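Local coordinates for beta-galactosidase (Bacteroides thetaiotaomicron, PDB 5MUJ), which probably acts as an arabinofuranosidase in gut-bacterial breakdown of the plant pectin rhamnogalacturonan II, holding a side-chain B glycan in its pocket, at residues F331-Y336 with C349-A354; P44-L49 with P323-D328; R295-F300 with G317-I322. All coordinates share one frame; numbering follows the deposited sequence.

Contact 1 (F331-Y336 with C349-A354). With RAM (alpha-L-rhamnopyranose), chain B.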
ATOM      1  N   PHE A 331      15.531  -1.207   3.753  1.00 11.09           N
ATOM      2  CA  PHE A 331      14.198  -1.729   3.578  1.00 12.20           C
ATOM      3  C   PHE A 331      13.919  -1.911   2.084  1.00 11.94           C
ATOM      4  O   PHE A 331      14.246  -1.017   1.279  1.00 12.31           O
ATOM      5  CB  PHE A 331      13.093  -0.797   4.129  1.00 12.77           C
ATOM      6  CG  PHE A 331      13.237  -0.377   5.578  1.00 14.64           C
ATOM      7  CD1 PHE A 331      13.608  -1.288   6.548  1.00 15.54           C
ATOM      8  CD2 PHE A 331      12.902   0.924   5.980  1.00 14.11           C
ATOM      9  CE1 PHE A 331      13.691  -0.897   7.879  1.00 17.10           C
ATOM     10  CE2 PHE A 331      13.012   1.319   7.306  1.00 15.94           C
ATOM     11  CZ  PHE A 331      13.398   0.397   8.244  1.00 14.09           C
ATOM     12  N   ALA A 332      13.334  -3.039   1.689  1.00 11.90           N
ATOM     13  CA  ALA A 332      12.848  -3.216   0.293  1.00 12.48           C
ATOM     14  C   ALA A 332      11.462  -3.812   0.421  1.00 11.75           C
ATOM     15  O   ALA A 332      11.316  -4.997   0.670  1.00 12.93           O
ATOM     16  CB  ALA A 332      13.763  -4.115  -0.546  1.00 10.01           C
ATOM     17  N   HIS A 333      10.449  -2.961   0.341  1.00 12.06           N
ATOM     18  CA  HIS A 333       9.187  -3.264   0.988  1.00 10.44           C
ATOM     19  C   HIS A 333       8.015  -2.405   0.516  1.00  9.94           C
ATOM     20  O   HIS A 333       8.174  -1.248   0.133  1.00 12.88           O
ATOM     21  CB  HIS A 333       9.350  -3.168   2.531  1.00 11.92           C
ATOM     22  CG  HIS A 333       9.459  -1.779   3.071  1.00 11.12           C
ATOM     23  ND1 HIS A 333       9.903  -0.696   2.360  1.00 11.48           N
ATOM     24  CD2 HIS A 333       9.121  -1.287   4.292  1.00 11.01           C
ATOM     25  CE1 HIS A 333       9.878   0.389   3.112  1.00 11.90           C
ATOM     26  NE2 HIS A 333       9.405   0.054   4.297  1.00 12.65           N
ATOM     27  N   LYS A 334       6.825  -2.999   0.653  1.00 11.02           N
ATOM     28  CA  LYS A 334       5.528  -2.444   0.243  1.00 12.29           C
ATOM     29  C   LYS A 334       5.363  -2.784  -1.202  1.00 12.03           C
ATOM     30  O   LYS A 334       6.363  -2.811  -1.907  1.00 12.24           O
ATOM     31  CB  LYS A 334       5.371  -0.971   0.595  1.00 11.87           C
ATOM     32  CG  LYS A 334       5.742  -0.664   2.044  1.00 14.27           C
ATOM     33  CD  LYS A 334       5.417   0.751   2.396  1.00 16.64           C
ATOM     34  CE  LYS A 334       5.827   1.056   3.820  1.00 17.32           C
ATOM     35  NZ  LYS A 334       5.527   2.463   4.146  1.00 17.42           N
ATOM     36  N   SER A 335       4.173  -3.198  -1.617  1.00 12.57           N
ATOM     37  CA  SER A 335       3.965  -3.760  -2.970  1.00 12.46           C
ATOM     38  C   SER A 335       2.863  -3.122  -3.760  1.00 11.48           C
ATOM     39  O   SER A 335       1.802  -2.747  -3.260  1.00 13.75           O
ATOM     40  CB  SER A 335       3.621  -5.255  -2.870  1.00 14.78           C
ATOM     41  OG  SER A 335       4.641  -5.970  -2.198  1.00 15.45           O
ATOM     42  N   TYR A 336       3.133  -3.005  -5.056  1.00 10.69           N
ATOM     43  CA  TYR A 336       2.088  -2.992  -6.059  1.00 11.21           C
ATOM     44  C   TYR A 336       2.609  -3.744  -7.284  1.00 11.66           C
ATOM     45  O   TYR A 336       3.711  -3.495  -7.726  1.00 11.76           O
ATOM     46  CB  TYR A 336       1.649  -1.566  -6.407  1.00 10.47           C
ATOM     47  CG  TYR A 336       0.200  -1.503  -6.731  1.00 10.77           C
ATOM     48  CD1 TYR A 336      -0.273  -1.838  -8.003  1.00 10.54           C
ATOM     49  CD2 TYR A 336      -0.758  -1.181  -5.729  1.00 11.77           C
ATOM     50  CE1 TYR A 336      -1.617  -1.840  -8.289  1.00 12.56           C
ATOM     51  CE2 TYR A 336      -2.107  -1.164  -6.025  1.00 12.15           C
ATOM     52  CZ  TYR A 336      -2.537  -1.491  -7.306  1.00 12.68           C
ATOM     53  OH  TYR A 336      -3.870  -1.480  -7.655  1.00 13.99           O
ATOM     54  N   CYS A 349       8.885   0.150  -2.190  1.00 11.52           N
ATOM     55  CA  CYS A 349       9.559   1.296  -1.582  1.00 10.55           C
ATOM     56  C   CYS A 349      10.952   0.875  -1.149  1.00 11.36           C
ATOM     57  O   CYS A 349      11.113  -0.098  -0.398  1.00 11.01           O
ATOM     58  CB  CYS A 349       8.769   1.845  -0.379  1.00 12.10           C
ATOM     59  SG  CYS A 349       9.630   3.138   0.539  1.00 13.49           S
ATOM     60  N   ALA A 350      11.956   1.591  -1.672  1.00 11.90           N
ATOM     61  CA  ALA A 350      13.349   1.319  -1.420  1.00 11.15           C
ATOM     62  C   ALA A 350      13.854   2.351  -0.440  1.00 10.53           C
ATOM     63  O   ALA A 350      13.657   3.554  -0.674  1.00 11.51           O
ATOM     64  CB  ALA A 350      14.112   1.437  -2.750  1.00  9.87           C
ATOM     65  N   VAL A 351      14.454   1.876   0.672  1.00  9.82           N
ATOM     66  CA  VAL A 351      15.114   2.705   1.642  1.00  9.91           C
ATOM     67  C   VAL A 351      16.534   2.192   1.889  1.00 10.03           C
ATOM     68  O   VAL A 351      16.738   0.996   2.063  1.00 11.94           O
ATOM     69  CB  VAL A 351      14.324   2.696   2.971  1.00  9.91           C
ATOM     70  CG1 VAL A 351      14.960   3.617   4.029  1.00 11.40           C
ATOM     71  CG2 VAL A 351      12.877   3.072   2.676  1.00  9.16           C
ATOM     72  N   ASN A 352      17.501   3.112   1.944  1.00 12.65           N
ATOM     73  CA  ASN A 352      18.897   2.761   2.174  1.00 13.16           C
ATOM     74  C   ASN A 352      19.324   3.149   3.584  1.00 13.57           C
ATOM     75  O   ASN A 352      18.494   3.612   4.376  1.00 14.28           O
ATOM     76  CB  ASN A 352      19.790   3.400   1.091  1.00 12.71           C
ATOM     77  CG  ASN A 352      19.748   4.921   1.079  1.00 15.02           C
ATOM     78  OD1 ASN A 352      19.386   5.593   2.059  1.00 16.96           O
ATOM     79  ND2 ASN A 352      20.159   5.486  -0.053  1.00 15.02           N
ATOM     80  N   ASN A 353      20.603   2.949   3.906  1.00 16.18           N
ATOM     81  CA  ASN A 353      21.106   3.201   5.264  1.00 16.65           C
ATOM     82  C   ASN A 353      21.144   4.683   5.596  1.00 16.96           C
ATOM     83  O   ASN A 353      21.071   5.026   6.784  1.00 21.64           O
ATOM     84  CB  ASN A 353      22.496   2.591   5.504  1.00 18.11           C
ATOM     85  CG  ASN A 353      22.481   1.073   5.550  1.00 19.14           C
ATOM     86  OD1 ASN A 353      21.481   0.453   5.901  1.00 18.84           O
ATOM     87  ND2 ASN A 353      23.602   0.465   5.181  1.00 23.21           N
ATOM     88  N   ALA A 354      21.251   5.551   4.576  1.00 16.64           N
ATOM     89  CA  ALA A 354      21.034   7.005   4.790  1.00 16.64           C
ATOM     90  C   ALA A 354      19.555   7.393   4.997  1.00 16.83           C
ATOM     91  O   ALA A 354      19.247   8.562   5.255  1.00 19.78           O
ATOM     92  CB  ALA A 354      21.612   7.800   3.643  1.00 16.61           C
TER
HETATM   93  C1  RAM B   6       7.053   2.184   9.686  1.00 16.05           C
HETATM   94  C2  RAM B   6       6.364   2.677   8.439  1.00 16.96           C
HETATM   95  C3  RAM B   6       7.432   2.957   7.384  1.00 14.81           C
HETATM   96  C4  RAM B   6       8.212   1.661   7.153  1.00 15.73           C
HETATM   97  C5  RAM B   6       8.816   1.014   8.407  1.00 14.63           C
HETATM   98  C6  RAM B   6       9.197  -0.439   8.177  1.00 14.55           C
HETATM   99  O2  RAM B   6       5.428   1.656   8.002  1.00 16.13           O
HETATM  100  O3  RAM B   6       6.867   3.442   6.164  1.00 15.73           O
HETATM  101  O4  RAM B   6       9.315   1.953   6.310  1.00 15.32           O
HETATM  102  O5  RAM B   6       8.009   1.109   9.608  1.00 14.93           O

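Contact 2 (P44-L49 with P323-D328)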
ATOM      1  N   PRO A  44      12.889 -11.493 -10.144  1.00 10.56           N
ATOM      2  CA  PRO A  44      14.289 -11.535  -9.733  1.00 11.63           C
ATOM      3  C   PRO A  44      15.167 -10.328 -10.108  1.00 11.26           C
ATOM      4  O   PRO A  44      16.228 -10.146  -9.497  1.00 12.10           O
ATOM      5  CB  PRO A  44      14.817 -12.783 -10.472  1.00 12.29           C
ATOM      6  CG  PRO A  44      13.616 -13.621 -10.711  1.00 11.13           C
ATOM      7  CD  PRO A  44      12.558 -12.623 -11.031  1.00 10.35           C
ATOM      8  N   TYR A  45      14.708  -9.525 -11.074  1.00 10.89           N
ATOM      9  CA  TYR A  45      15.587  -8.564 -11.821  1.00 10.35           C
ATOM     10  C   TYR A  45      15.223  -7.119 -11.414  1.00 10.76           C
ATOM     11  O   TYR A  45      14.124  -6.615 -11.715  1.00 13.55           O
ATOM     12  CB  TYR A  45      15.527  -8.759 -13.376  1.00 11.04           C
ATOM     13  CG  TYR A  45      15.950 -10.159 -13.719  1.00  9.72           C
ATOM     14  CD1 TYR A  45      17.291 -10.555 -13.594  1.00  9.88           C
ATOM     15  CD2 TYR A  45      15.031 -11.124 -13.973  1.00  9.51           C
ATOM     16  CE1 TYR A  45      17.681 -11.866 -13.819  1.00 11.20           C
ATOM     17  CE2 TYR A  45      15.407 -12.446 -14.177  1.00 10.07           C
ATOM     18  CZ  TYR A  45      16.733 -12.809 -14.119  1.00 10.86           C
ATOM     19  OH  TYR A  45      17.115 -14.131 -14.315  1.00 13.97           O
ATOM     20  N   LYS A  46      16.133  -6.451 -10.726  1.00 11.76           N
ATOM     21  CA  LYS A  46      15.826  -5.094 -10.199  1.00 11.21           C
ATOM     22  C   LYS A  46      16.145  -4.029 -11.241  1.00 13.18           C
ATOM     23  O   LYS A  46      17.301  -3.820 -11.606  1.00 16.69           O
ATOM     24  CB  LYS A  46      16.597  -4.840  -8.911  1.00 12.57           C
ATOM     25  CG  LYS A  46      16.054  -5.740  -7.798  1.00 12.64           C
ATOM     26  CD  LYS A  46      16.556  -5.399  -6.410  1.00 13.82           C
ATOM     27  CE  LYS A  46      15.849  -6.259  -5.398  1.00 13.58           C
ATOM     28  NZ  LYS A  46      16.471  -5.939  -4.086  1.00 12.78           N
ATOM     29  N   TYR A  47      15.103  -3.372 -11.708  1.00 13.14           N
ATOM     30  CA  TYR A  47      15.250  -2.322 -12.749  1.00 10.27           C
ATOM     31  C   TYR A  47      15.903  -1.108 -12.123  1.00 11.54           C
ATOM     32  O   TYR A  47      16.843  -0.539 -12.659  1.00 13.82           O
ATOM     33  CB  TYR A  47      13.920  -1.956 -13.313  1.00 10.43           C
ATOM     34  CG  TYR A  47      13.966  -0.826 -14.295  1.00 13.30           C
ATOM     35  CD1 TYR A  47      14.309  -1.049 -15.623  1.00 15.00           C
ATOM     36  CD2 TYR A  47      13.627   0.464 -13.908  1.00 14.69           C
ATOM     37  CE1 TYR A  47      14.358  -0.011 -16.527  1.00 16.06           C
ATOM     38  CE2 TYR A  47      13.677   1.526 -14.809  1.00 14.82           C
ATOM     39  CZ  TYR A  47      14.032   1.268 -16.128  1.00 17.45           C
ATOM     40  OH  TYR A  47      14.088   2.288 -17.056  1.00 23.07           O
ATOM     41  N   GLY A  48      15.370  -0.711 -10.969  1.00 11.17           N
ATOM     42  CA  GLY A  48      15.900   0.352 -10.147  1.00 10.30           C
ATOM     43  C   GLY A  48      14.791   1.339  -9.867  1.00  9.76           C
ATOM     44  O   GLY A  48      13.601   0.994  -9.972  1.00 11.58           O
ATOM     45  N   LEU A  49      15.166   2.564  -9.544  0.50  9.86           N
ATOM     46  CA  LEU A  49      14.184   3.543  -9.080  0.50  9.06           C
ATOM     47  C   LEU A  49      13.248   3.969 -10.197  0.50 10.22           C
ATOM     48  O   LEU A  49      13.660   4.095 -11.386  0.50 11.16           O
ATOM     49  CB  LEU A  49      14.865   4.732  -8.426  0.50  7.32           C
ATOM     50  CG  LEU A  49      15.649   4.391  -7.150  0.50  5.86           C
ATOM     51  CD1 LEU A  49      16.736   5.393  -6.835  0.50  5.07           C
ATOM     52  CD2 LEU A  49      14.708   4.252  -5.948  0.50  5.42           C
ATOM     53  N   PRO A 323      16.199  -6.543   0.613  1.00 10.20           N
ATOM     54  CA  PRO A 323      17.366  -5.660   0.438  1.00 11.47           C
ATOM     55  C   PRO A 323      18.520  -6.396  -0.221  1.00 12.83           C
ATOM     56  O   PRO A 323      18.881  -7.488   0.217  1.00 13.18           O
ATOM     57  CB  PRO A 323      17.745  -5.274   1.882  1.00 12.17           C
ATOM     58  CG  PRO A 323      16.441  -5.312   2.599  1.00 12.07           C
ATOM     59  CD  PRO A 323      15.685  -6.468   1.991  1.00 10.15           C
ATOM     60  N   SER A 324      19.075  -5.812  -1.281  1.00 14.14           N
ATOM     61  CA  SER A 324      20.168  -6.452  -2.016  1.00 12.77           C
ATOM     62  C   SER A 324      21.042  -5.483  -2.837  1.00 13.93           C
ATOM     63  O   SER A 324      22.120  -5.856  -3.251  1.00 17.69           O
ATOM     64  CB  SER A 324      19.594  -7.564  -2.886  1.00 11.80           C
ATOM     65  OG  SER A 324      19.174  -7.021  -4.152  1.00 14.77           O
ATOM     66  N   LYS A 325      20.579  -4.246  -3.035  1.00 16.00           N
ATOM     67  CA  LYS A 325      21.290  -3.217  -3.795  1.00 15.91           C
ATOM     68  C   LYS A 325      21.565  -2.025  -2.907  1.00 16.43           C
ATOM     69  O   LYS A 325      20.922  -1.859  -1.876  1.00 15.39           O
ATOM     70  CB  LYS A 325      20.423  -2.755  -4.957  1.00 20.54           C
ATOM     71  CG  LYS A 325      20.179  -3.856  -5.979  1.00 25.26           C
ATOM     72  CD  LYS A 325      19.885  -3.343  -7.383  1.00 27.10           C
ATOM     73  CE  LYS A 325      20.924  -2.368  -7.875  1.00 28.51           C
ATOM     74  NZ  LYS A 325      22.313  -2.828  -7.604  1.00 34.33           N
ATOM     75  N   ASN A 326      22.469  -1.161  -3.346  1.00 16.62           N
ATOM     76  CA  ASN A 326      22.734   0.112  -2.683  1.00 18.67           C
ATOM     77  C   ASN A 326      21.441   0.828  -2.262  1.00 16.42           C
ATOM     78  O   ASN A 326      21.230   1.153  -1.078  1.00 17.71           O
ATOM     79  CB  ASN A 326      23.540   1.020  -3.649  1.00 23.19           C
ATOM     80  CG  ASN A 326      22.737   1.454  -4.904  1.00 27.86           C
ATOM     81  OD1 ASN A 326      22.186   0.623  -5.657  1.00 23.34           O
ATOM     82  ND2 ASN A 326      22.641   2.773  -5.110  1.00 35.50           N
ATOM     83  N   TYR A 327      20.549   0.990  -3.239  1.00 12.96           N
ATOM     84  CA  TYR A 327      19.456   1.899  -3.106  1.00 13.30           C
ATOM     85  C   TYR A 327      18.347   1.303  -2.190  1.00 11.96           C
ATOM     86  O   TYR A 327      17.485   2.046  -1.726  1.00 13.35           O
ATOM     87  CB  TYR A 327      18.959   2.337  -4.503  1.00 13.64           C
ATOM     88  CG  TYR A 327      18.227   1.284  -5.312  1.00 13.07           C
ATOM     89  CD1 TYR A 327      16.972   0.858  -4.895  1.00 16.58           C
ATOM     90  CD2 TYR A 327      18.777   0.671  -6.456  1.00 12.34           C
ATOM     91  CE1 TYR A 327      16.242  -0.079  -5.579  1.00 15.69           C
ATOM     92  CE2 TYR A 327      18.033  -0.297  -7.148  1.00 13.48           C
ATOM     93  CZ  TYR A 327      16.764  -0.685  -6.679  1.00 17.54           C
ATOM     94  OH  TYR A 327      15.915  -1.625  -7.263  1.00 18.48           O
ATOM     95  N   ASP A 328      18.335  -0.022  -1.983  1.00 11.63           N
ATOM     96  CA  ASP A 328      17.319  -0.651  -1.045  1.00 11.01           C
ATOM     97  C   ASP A 328      17.903  -1.444   0.122  1.00 12.44           C
ATOM     98  O   ASP A 328      17.227  -2.325   0.715  1.00 13.84           O
ATOM     99  CB  ASP A 328      16.293  -1.502  -1.820  1.00 11.47           C
ATOM    100  CG  ASP A 328      16.892  -2.747  -2.493  1.00 11.60           C
ATOM    101  OD1 ASP A 328      18.012  -3.165  -2.145  1.00 13.02           O
ATOM    102  OD2 ASP A 328      16.225  -3.326  -3.403  1.00 12.97           O
TER

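Contact 3 (R295-F300 with G317-I322)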
ATOM      1  N   ARG A 295      13.839 -13.283   9.715  1.00 14.42           N
ATOM      2  CA  ARG A 295      14.634 -12.666   8.657  1.00 17.64           C
ATOM      3  C   ARG A 295      15.810 -11.813   9.216  1.00 21.33           C
ATOM      4  O   ARG A 295      15.679 -11.075  10.240  1.00 23.15           O
ATOM      5  CB  ARG A 295      13.719 -11.791   7.790  1.00 18.55           C
ATOM      6  CG  ARG A 295      13.038 -12.505   6.638  1.00 18.21           C
ATOM      7  CD  ARG A 295      12.055 -13.538   7.075  1.00 17.45           C
ATOM      8  NE  ARG A 295      11.098 -13.850   6.018  1.00 15.53           N
ATOM      9  CZ  ARG A 295       9.950 -14.498   6.163  1.00 17.90           C
ATOM     10  NH1 ARG A 295       9.566 -14.947   7.355  1.00 21.74           N
ATOM     11  NH2 ARG A 295       9.168 -14.710   5.116  1.00 22.38           N
ATOM     12  N   LYS A 296      16.940 -11.917   8.509  1.00 22.48           N
ATOM     13  CA  LYS A 296      18.165 -11.163   8.782  1.00 26.69           C
ATOM     14  C   LYS A 296      18.295  -9.942   7.870  1.00 26.38           C
ATOM     15  O   LYS A 296      19.399  -9.454   7.604  1.00 34.67           O
ATOM     16  CB  LYS A 296      19.394 -12.066   8.608  1.00 31.02           C
ATOM     17  N   TYR A 297      17.170  -9.502   7.336  1.00 17.11           N
ATOM     18  CA  TYR A 297      17.006  -8.156   6.829  1.00 14.33           C
ATOM     19  C   TYR A 297      15.751  -7.586   7.436  1.00 14.73           C
ATOM     20  O   TYR A 297      14.839  -8.346   7.828  1.00 16.29           O
ATOM     21  CB  TYR A 297      16.933  -8.127   5.314  1.00 13.08           C
ATOM     22  CG  TYR A 297      16.267  -9.348   4.728  1.00 11.46           C
ATOM     23  CD1 TYR A 297      14.891  -9.474   4.692  1.00 11.18           C
ATOM     24  CD2 TYR A 297      17.018 -10.435   4.322  1.00 14.03           C
ATOM     25  CE1 TYR A 297      14.285 -10.615   4.175  1.00 11.32           C
ATOM     26  CE2 TYR A 297      16.424 -11.564   3.785  1.00 13.89           C
ATOM     27  CZ  TYR A 297      15.064 -11.667   3.711  1.00 12.54           C
ATOM     28  OH  TYR A 297      14.484 -12.792   3.177  1.00 13.34           O
ATOM     29  N   LYS A 298      15.702  -6.260   7.515  1.00 11.49           N
ATOM     30  CA  LYS A 298      14.701  -5.575   8.380  1.00 11.50           C
ATOM     31  C   LYS A 298      13.297  -5.380   7.803  1.00 13.02           C
ATOM     32  O   LYS A 298      12.342  -5.179   8.569  1.00 15.72           O
ATOM     33  CB  LYS A 298      15.234  -4.221   8.820  1.00 13.11           C
ATOM     34  CG  LYS A 298      16.452  -4.318   9.751  1.00 17.47           C
ATOM     35  CD  LYS A 298      16.115  -4.630  11.208  1.00 20.29           C
ATOM     36  CE  LYS A 298      17.404  -4.694  12.030  1.00 26.11           C
ATOM     37  NZ  LYS A 298      17.371  -5.750  13.084  1.00 29.31           N
ATOM     38  N   ALA A 299      13.182  -5.339   6.478  1.00 15.06           N
ATOM     39  CA  ALA A 299      11.875  -5.300   5.817  1.00 14.96           C
ATOM     40  C   ALA A 299      11.907  -5.868   4.409  1.00 13.99           C
ATOM     41  O   ALA A 299      12.910  -5.747   3.706  1.00 16.67           O
ATOM     42  CB  ALA A 299      11.290  -3.887   5.811  1.00 15.08           C
ATOM     43  N   PHE A 300      10.804  -6.477   4.010  1.00 10.78           N
ATOM     44  CA  PHE A 300      10.738  -7.300   2.814  1.00 11.60           C
ATOM     45  C   PHE A 300       9.315  -7.519   2.351  1.00 12.05           C
ATOM     46  O   PHE A 300       8.374  -7.254   3.123  1.00 13.64           O
ATOM     47  CB  PHE A 300      11.388  -8.660   3.075  1.00 10.50           C
ATOM     48  CG  PHE A 300      10.730  -9.420   4.253  1.00 11.49           C
ATOM     49  CD1 PHE A 300      11.104  -9.187   5.604  1.00 10.39           C
ATOM     50  CD2 PHE A 300       9.732 -10.337   4.004  1.00 13.29           C
ATOM     51  CE1 PHE A 300      10.477  -9.867   6.676  1.00 11.71           C
ATOM     52  CE2 PHE A 300       9.111 -11.014   5.073  1.00 13.30           C
ATOM     53  CZ  PHE A 300       9.490 -10.768   6.389  1.00 12.71           C
ATOM     54  N   GLY A 317       8.537 -20.079   1.161  1.00 13.77           N
ATOM     55  CA  GLY A 317       9.807 -20.042   0.389  1.00 11.67           C
ATOM     56  C   GLY A 317      10.424 -18.670   0.469  1.00 13.36           C
ATOM     57  O   GLY A 317      10.010 -17.851   1.278  1.00 14.71           O
ATOM     58  N   ALA A 318      11.379 -18.403  -0.423  1.00 12.65           N
ATOM     59  CA  ALA A 318      12.148 -17.158  -0.451  1.00 11.98           C
ATOM     60  C   ALA A 318      11.211 -15.983  -0.596  1.00 11.80           C
ATOM     61  O   ALA A 318      10.237 -16.037  -1.327  1.00 14.63           O
ATOM     62  CB  ALA A 318      13.143 -17.159  -1.624  1.00 12.71           C
ATOM     63  N   ASP A 319      11.572 -14.904   0.059  1.00 10.80           N
ATOM     64  CA  ASP A 319      10.784 -13.680  -0.013  1.00 10.41           C
ATOM     65  C   ASP A 319      10.881 -13.110  -1.440  1.00 10.14           C
ATOM     66  O   ASP A 319      11.899 -13.264  -2.096  1.00 11.87           O
ATOM     67  CB  ASP A 319      11.341 -12.703   0.967  1.00 10.30           C
ATOM     68  CG  ASP A 319      11.015 -13.104   2.408  1.00 12.03           C
ATOM     69  OD1 ASP A 319       9.890 -13.596   2.633  1.00 15.94           O
ATOM     70  OD2 ASP A 319      11.879 -12.921   3.269  1.00 13.02           O
ATOM     71  N   LEU A 320       9.854 -12.392  -1.842  1.00  9.48           N
ATOM     72  CA  LEU A 320       9.783 -11.865  -3.227  1.00  9.21           C
ATOM     73  C   LEU A 320      10.747 -10.725  -3.460  1.00 10.58           C
ATOM     74  O   LEU A 320      11.370 -10.649  -4.545  1.00 11.77           O
ATOM     75  CB  LEU A 320       8.377 -11.372  -3.500  1.00  9.64           C
ATOM     76  CG  LEU A 320       7.255 -12.398  -3.571  1.00 10.87           C
ATOM     77  CD1 LEU A 320       5.924 -11.745  -3.921  1.00 10.61           C
ATOM     78  CD2 LEU A 320       7.582 -13.508  -4.568  1.00 10.10           C
ATOM     79  N   ILE A 321      10.819  -9.788  -2.531  1.00 10.15           N
ATOM     80  CA  ILE A 321      11.684  -8.614  -2.616  1.00 11.01           C
ATOM     81  C   ILE A 321      12.405  -8.464  -1.303  1.00 10.53           C
ATOM     82  O   ILE A 321      11.749  -8.430  -0.246  1.00 10.97           O
ATOM     83  CB  ILE A 321      10.894  -7.293  -2.856  1.00 12.05           C
ATOM     84  CG1 ILE A 321      10.001  -7.409  -4.084  1.00 11.07           C
ATOM     85  CG2 ILE A 321      11.838  -6.093  -2.954  1.00 13.58           C
ATOM     86  CD1 ILE A 321      10.727  -7.403  -5.446  1.00 10.58           C
ATOM     87  N   ILE A 322      13.725  -8.399  -1.341  1.00  9.81           N
ATOM     88  CA  ILE A 322      14.550  -8.199  -0.162  1.00  9.86           C
ATOM     89  C   ILE A 322      15.615  -7.169  -0.431  1.00  9.43           C
ATOM     90  O   ILE A 322      15.984  -6.960  -1.622  1.00 11.15           O
ATOM     91  CB  ILE A 322      15.215  -9.525   0.331  1.00 11.12           C
ATOM     92  CG1 ILE A 322      16.356 -10.018  -0.592  1.00 10.78           C
ATOM     93  CG2 ILE A 322      14.158 -10.617   0.517  1.00 11.46           C
ATOM     94  CD1 ILE A 322      17.068 -11.252  -0.068  1.00 11.60           C
TER
HETATM   95  O   HOH W   1      14.519 -14.579   1.157  1.00 19.51           O

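Contact 1 (F331-Y336 with C349-A354)
H333 and C349 face each other as a hydrogen-bonded pair of the antiparallel hairpin 331-340/343-351, in the last blade of a five-bladed beta-propeller, and the H333 side chain carries the contact on to the bound glycan. Its NE2 lies 2.8 Å from O4 of the rhamnose in a nearly straight hydrogen bond. NZ of K334 donates to O3 of the same sugar at 2.6 Å and also forms a salt bridge with D61. The F331 ring turns a face to rhamnose C6, which sits toward its rim. Behind this first shell the H333 imidazole is sandwiched, with F331 CB over the centre of one face and K334 CG over the centre of the other. F331 in turn lies side by side with V351, CD2 to CB 3.8 Å. An alanine at H333 would probably leave rhamnose O4 without this partner and open a gap between F331 and K334. The rotation of the imidazole is fixed by ND1, which donates to C349 O at 3.1 Å with that oxygen in the ring plane. H333 N also bonds to C349 O, at 3.0 Å, and the two donors reach it from opposite faces of its carbonyl plane.

Contact 2 (P44-L49 with P323-D328)
K46 and G48 on strand 45-51 run past the loop residues K325 and Y327 with no backbone pairing, K46 CA lying 8.6 Å from K325 CA, so side chains have to bridge the gap. The main bridge is K46 itself. Its chain is extended beyond CG and meets D328 tip to tip: NZ forms a salt bridge with OD2 at 2.7 Å, on the syn side of the carboxylate and 20° out of its plane. The same ammonium donates to S324 OG at 2.9 Å and to the carbonyl oxygen of I322, so three oxygens grip it. D328 is well fixed to receive it. S324 N reaches D328 OD1 at 3.0 Å, and K325 N reaches the same oxygen from the opposite face of the carboxylate plane, which curls the loop around the acid; OD2 has a further partner in the hydroxyl of Y348. Along the aliphatic part of K46, the bent chain of K325 lies close, its CD 3.9 Å from K46 CB. Y327 comes in from the other segment with its hydroxyl 3.5 Å from G48 CA, and that hydroxyl is hydrogen-bonded to Y348 OH. G48 has phi 127°, where a CB would be jammed against the carbonyl oxygen of Y47. Y47 and G48 together face I361 in a classic beta bulge. Strand 45-51, from near the N-terminus, is the outermost strand of the last blade and pairs with 357-363, as in the ring closure of other propellers. The loop 323-328, on its way from strand 313-314 to strand 331-340, packs onto that blade, Y327 and D328 resting on A350 of strand 343-351.

Contact 3 (R295-F300 with G317-I322)
R295 and D319 make the charged part of this contact, reaching toward each other tip to tip. The arginine grips side-on: NE donates to D319 OD2 at 3.0 Å and NH2 to D319 OD1 at 2.8 Å. Both oxygens use their syn lone pairs, and the guanidinium and carboxylate planes are only 6° apart, so the two groups form one nearly flat, straight-bonded pair. The R295 chain leaves its extended course at chi2 (66°), which bends CD away while CG stays over the F300 ring. Y297 adds hydrogen bonds from an uncharged group. Its hydroxyl donates to D319 OD2 at 2.6 Å, on the anti side of the carboxylate, so this oxygen holds two donors at once. The same hydroxyl accepts from a water at 2.7 Å, and that water takes the backbone N-H of D319, tying the aspartate's main chain to the tyrosine as well as its side chain.

Two ring contacts adjoin this polar group. The F300 ring lies beneath the salt bridge, tilted 22° from the carboxylate, with D319 OD2 3.4 Å from F300 CD2; R295 CG sits over the rim of that same face. I322 adds a CH-pi contact, its CB 4.0 Å from the centroid of the Y297 ring and above its centre. I322 CG2 touches the tyrosine too, 3.5 Å from Y297 CZ.

On the backbone side, L320 and I321 both face N301 in a classic beta bulge, and F300 CB rests against the carbonyl oxygen of I321. The arrangement belongs to the linker between consecutive blades of a beta-propeller: after the short outer strand 313-314 the chain returns alongside strand 299-306 of its own blade before entering strand 331-340 of the next.

In the fold
Contact 1 is the buried one, a regular hairpin pairing with F331, H333 and K334 in the glycan pocket; contacts 2 and 3 are partly exposed and depend on salt bridges made by side chains. One continuous piece of chain, 317-328, serves both of these: its first half holds to the fourth blade in contact 3, its second half to the N-terminal strand of the fifth in contact 2. K46 joins them directly through the carbonyl oxygen of I322. Both also back onto contact 1, where A332 CB packs against I321, I322 and P323, and A350 CB against Y327 and D328. A299, within segment 295-300, touches F331 and H333 on the pocket side.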